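Side-chain contacts in putative oxidoreductase YfjR (Streptomyces aurantiacus, PDB 4OQZ), which acts as an imine reductase, probably using NADPH as its cofactor, and belongs to the HIBADH-related family: residues Ala165-Met168 against Tyr169-Met173; Val118-Pro122 against Pro123-Ser127. All coordinates share one frame; numbering follows the deposited sequence.

Interaction 1 (Ala165-Met168 against Tyr169-Met173); sequences AALM and YQLNM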
loop_
_atom_site.group_PDB
_atom_site.type_symbol
_atom_site.label_atom_id
_atom_site.label_comp_id
_atom_site.label_asym_id
_atom_site.label_seq_id
_atom_site.Cartn_x
_atom_site.Cartn_y
_atom_site.Cartn_z
ATOM N N ALA A 165 5.970 -5.848 -20.632
ATOM C CA ALA A 165 5.412 -6.754 -19.605
ATOM C C ALA A 165 6.280 -6.762 -18.341
ATOM O O ALA A 165 5.751 -6.810 -17.232
ATOM C CB ALA A 165 5.243 -8.158 -20.161
ATOM N N ALA A 166 7.604 -6.602 -18.521
ATOM C CA ALA A 166 8.580 -6.516 -17.435
ATOM C C ALA A 166 8.348 -5.236 -16.650
ATOM O O ALA A 166 8.379 -5.272 -15.433
ATOM C CB ALA A 166 10.002 -6.533 -18.000
ATOM N N LEU A 167 8.113 -4.102 -17.351
ATOM C CA LEU A 167 7.825 -2.809 -16.748
ATOM C C LEU A 167 6.587 -2.957 -15.873
ATOM O O LEU A 167 6.665 -2.707 -14.670
ATOM C CB LEU A 167 7.567 -1.778 -17.870
ATOM C CG LEU A 167 7.904 -0.320 -17.659
ATOM C CD1 LEU A 167 7.084 0.513 -18.619
ATOM C CD2 LEU A 167 7.629 0.169 -16.232
ATOM N N MET A 168 5.474 -3.454 -16.454
ATOM C CA MET A 168 4.209 -3.700 -15.733
ATOM C C MET A 168 4.419 -4.568 -14.512
ATOM O O MET A 168 3.865 -4.280 -13.431
ATOM C CB MET A 168 3.189 -4.333 -16.687
ATOM C CG MET A 168 1.911 -3.505 -16.907
ATOM S SD MET A 168 1.980 -1.706 -17.106
ATOM C CE MET A 168 3.039 -1.594 -18.398
ATOM N N TYR A 169 5.267 -5.621 -14.668
ATOM C CA TYR A 169 5.622 -6.474 -13.552
ATOM C C TYR A 169 6.302 -5.654 -12.430
ATOM O O TYR A 169 5.858 -5.751 -11.275
ATOM C CB TYR A 169 6.490 -7.674 -14.001
ATOM C CG TYR A 169 6.656 -8.701 -12.903
ATOM C CD1 TYR A 169 5.661 -9.646 -12.648
ATOM C CD2 TYR A 169 7.755 -8.665 -12.048
ATOM C CE1 TYR A 169 5.791 -10.571 -11.609
ATOM C CE2 TYR A 169 7.880 -9.564 -10.989
ATOM C CZ TYR A 169 6.910 -10.531 -10.791
ATOM O OH TYR A 169 7.051 -11.421 -9.760
ATOM N N GLN A 170 7.298 -4.798 -12.780
ATOM C CA GLN A 170 7.993 -3.956 -11.790
ATOM C C GLN A 170 7.058 -2.950 -11.117
ATOM O O GLN A 170 7.154 -2.739 -9.907
ATOM C CB GLN A 170 9.242 -3.265 -12.374
ATOM C CG GLN A 170 10.281 -4.201 -13.012
ATOM C CD GLN A 170 10.831 -5.269 -12.095
ATOM O OE1 GLN A 170 10.894 -5.123 -10.874
ATOM N NE2 GLN A 170 11.219 -6.385 -12.670
ATOM N N LEU A 171 6.109 -2.391 -11.899
ATOM C CA LEU A 171 5.115 -1.416 -11.452
ATOM C C LEU A 171 4.276 -2.046 -10.367
ATOM O O LEU A 171 3.996 -1.404 -9.352
ATOM C CB LEU A 171 4.252 -0.949 -12.643
ATOM C CG LEU A 171 4.345 0.507 -13.147
ATOM C CD1 LEU A 171 5.579 1.265 -12.629
ATOM C CD2 LEU A 171 4.279 0.572 -14.648
ATOM N N ASN A 172 3.948 -3.338 -10.535
ATOM C CA ASN A 172 3.234 -4.110 -9.535
ATOM C C ASN A 172 4.075 -4.279 -8.239
ATOM O O ASN A 172 3.552 -4.107 -7.138
ATOM C CB ASN A 172 2.881 -5.500 -10.101
ATOM C CG ASN A 172 1.979 -6.289 -9.203
ATOM O OD1 ASN A 172 2.409 -6.961 -8.256
ATOM N ND2 ASN A 172 0.694 -6.190 -9.461
ATOM N N MET A 173 5.353 -4.652 -8.378
ATOM C CA MET A 173 6.251 -4.918 -7.247
ATOM C C MET A 173 6.603 -3.629 -6.487
ATOM O O MET A 173 6.789 -3.676 -5.273
ATOM C CB MET A 173 7.504 -5.678 -7.714
ATOM C CG MET A 173 7.226 -7.029 -8.387
ATOM S SD MET A 173 5.809 -8.044 -7.816
ATOM C CE MET A 173 6.328 -8.470 -6.263
#
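Tyr169, Gln170, Leu171 and Asn172 point their backbone N-H groups at the carbonyls of Ala165, Ala166, Leu167 and Met168, a run of i-to-i+4 alpha-helical bonds whose N to O distances lie between 2.8 and 3.0 Å. On the apolar side, Leu167 and Leu171 lie alongside each other and point the same way, one helical turn apart. CD2 of Leu167 meets CD2 of Leu171 at 3.7 Å. Met168 slants across Leu171 with a chain bent at both later torsions, and its SD reaches CD2 of Leu171 at 4.1 Å, so this one methyl serves both neighbours. Leu171 has chi1 at -113°, far from a staggered value, which suggests either a strained fit or some uncertainty in the model.

Tyr169 and Gln170 lie against the backbone of the turn before them. CB of Tyr169 sits 3.4 Å from Ala165 O and equally close to Ala166 O, while CG of Gln170 comes within 3.3 Å of Ala166 O. From there the Gln170 chain bends at chi2 and its NE2 makes a weak hydrogen bond to Asp94 O. Across the subunit boundary, Leu167 packs on His193 and Leu171 on Leu189 of the second subunit. Chemically, the four bonds pair these N-H and C=O groups within the helix, while Ala165 N turns outward to Ser135 OG; the buried leucines pack on each other and on the dimer partner.

Interaction 2 (Val118-Pro122 against Pro123-Ser127); sequences VLSPP and PGIGS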
loop_
_atom_site.group_PDB
_atom_site.type_symbol
_atom_site.label_atom_id
_atom_site.label_comp_id
_atom_site.label_asym_id
_atom_site.label_seq_id
_atom_site.Cartn_x
_atom_site.Cartn_y
_atom_site.Cartn_z
ATOM N N VAL A 118 4.022 -12.824 -14.644
ATOM C CA VAL A 118 3.007 -13.628 -13.915
ATOM C C VAL A 118 2.643 -13.020 -12.555
ATOM O O VAL A 118 3.455 -13.048 -11.630
ATOM C CB VAL A 118 3.377 -15.158 -13.773
ATOM C CG1 VAL A 118 2.170 -15.985 -13.339
ATOM C CG2 VAL A 118 3.978 -15.732 -15.057
ATOM N N LEU A 119 1.401 -12.532 -12.411
ATOM C CA LEU A 119 0.925 -11.973 -11.138
ATOM C C LEU A 119 0.236 -13.099 -10.358
ATOM O O LEU A 119 -0.985 -13.093 -10.162
ATOM C CB LEU A 119 -0.035 -10.792 -11.357
ATOM C CG LEU A 119 0.480 -9.592 -12.135
ATOM C CD1 LEU A 119 -0.572 -8.503 -12.135
ATOM C CD2 LEU A 119 1.831 -9.090 -11.582
ATOM N N SER A 120 1.034 -14.098 -9.985
ATOM C CA SER A 120 0.567 -15.275 -9.284
ATOM C C SER A 120 1.637 -15.992 -8.528
ATOM O O SER A 120 2.691 -16.287 -9.087
ATOM C CB SER A 120 -0.088 -16.274 -10.243
ATOM O OG SER A 120 -0.760 -17.294 -9.516
ATOM N N PRO A 121 1.317 -16.411 -7.285
ATOM C CA PRO A 121 2.210 -17.350 -6.579
ATOM C C PRO A 121 2.037 -18.742 -7.241
ATOM O O PRO A 121 1.050 -18.908 -7.975
ATOM C CB PRO A 121 1.649 -17.353 -5.146
ATOM C CG PRO A 121 0.205 -17.064 -5.314
ATOM C CD PRO A 121 0.063 -16.170 -6.517
ATOM N N PRO A 122 2.892 -19.770 -6.971
ATOM C CA PRO A 122 2.684 -21.095 -7.606
ATOM C C PRO A 122 1.325 -21.791 -7.394
ATOM O O PRO A 122 0.881 -22.383 -8.372
ATOM C CB PRO A 122 3.876 -21.925 -7.121
ATOM C CG PRO A 122 4.897 -20.919 -6.726
ATOM C CD PRO A 122 4.123 -19.780 -6.151
ATOM N N PRO A 123 0.600 -21.734 -6.230
ATOM C CA PRO A 123 -0.718 -22.405 -6.173
ATOM C C PRO A 123 -1.827 -21.714 -6.992
ATOM O O PRO A 123 -2.857 -22.332 -7.270
ATOM C CB PRO A 123 -1.037 -22.455 -4.668
ATOM C CG PRO A 123 -0.323 -21.307 -4.085
ATOM C CD PRO A 123 0.927 -21.100 -4.932
ATOM N N GLY A 124 -1.592 -20.468 -7.398
ATOM C CA GLY A 124 -2.500 -19.685 -8.229
ATOM C C GLY A 124 -2.352 -20.014 -9.706
ATOM O O GLY A 124 -3.172 -19.573 -10.517
ATOM N N ILE A 125 -1.269 -20.739 -10.085
ATOM C CA ILE A 125 -1.010 -21.163 -11.476
ATOM C C ILE A 125 -2.159 -22.076 -11.996
ATOM O O ILE A 125 -2.441 -23.105 -11.377
ATOM C CB ILE A 125 0.397 -21.822 -11.651
ATOM C CG1 ILE A 125 1.551 -20.862 -11.281
ATOM C CG2 ILE A 125 0.578 -22.397 -13.038
ATOM C CD1 ILE A 125 1.714 -19.546 -12.210
ATOM N N GLY A 126 -2.802 -21.661 -13.105
ATOM C CA GLY A 126 -3.908 -22.386 -13.726
ATOM C C GLY A 126 -5.289 -21.907 -13.314
ATOM O O GLY A 126 -6.291 -22.422 -13.816
ATOM N N SER A 127 -5.350 -20.944 -12.366
ATOM C CA SER A 127 -6.591 -20.346 -11.860
ATOM C C SER A 127 -7.230 -19.420 -12.927
ATOM O O SER A 127 -6.498 -18.650 -13.561
ATOM C CB SER A 127 -6.315 -19.550 -10.583
ATOM O OG SER A 127 -7.423 -18.783 -10.135
HETATM O O HOH W 1 -1.319 -24.227 -9.282
#
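The carbonyl groups of Pro121 and Pro122 are the flat groups gripped here, each approached over a face by a backbone N-H of Gly124 or Ile125. Gly124 N stands 49° out of the Pro121 carbonyl plane and bonds to its O at 3.1 Å. Ser120 OG gives Pro121 O a second bond, of 2.9 Å, from much nearer the plane; with OG anti to its own N (chi1 -169°), the hydroxyl lies beside the carbonyl carbon and can reach forward along the chain. Over the next carbonyl, Ile125 N is 64° out of plane and 3.2 Å from Pro122 O. A water lies 2.6 Å from Ile125 O and close to Pro122 O as well.

The Pro122 and Pro123 rings run side by side, CD to CD 3.7 Å, whereas the Pro121 ring crosses that of Pro123 at about a right angle. CD1 of Ile125 meets CG1 of Val118 at 3.8 Å, joining the loop back to the strand. OG of Ser120 also packs close over CA of Gly124, at 3.2 Å. With alanine in place of Ser120, the Pro121 carbonyl is likely to be left with Gly124 N alone of these two donors, and the turn less firmly held.

Successive i-to-i+3 bonds make this a short 3-10 turn, which runs straight into a type II beta turn from Gly124 to Ser127 with glycine at its third position. Pro122 and Ile125 pack on helix 12-23, whose start overlaps the probable dinucleotide-binding glycine motif of the Rossmann domain.

From the N terminus, interaction 2 comes first: it closes a tight turn where strand 112-119 gives out, before the chain returns as antiparallel strand 131-135. Helix 138-151 and strand 154-159 follow, and interaction 1 then closes a single turn near the start of the long helix 163-191. The two are in series, neither nesting nor crossing, yet they meet in space. Tyr169 CE1 packs 3.4 Å from Val118 O, and Leu119 CD2 lies against both the Tyr169 ring and CG of Asn172. The end of a Rossmann-domain strand is thus packed against the long helix 163-191 of the C-terminal part, which also meets the second subunit.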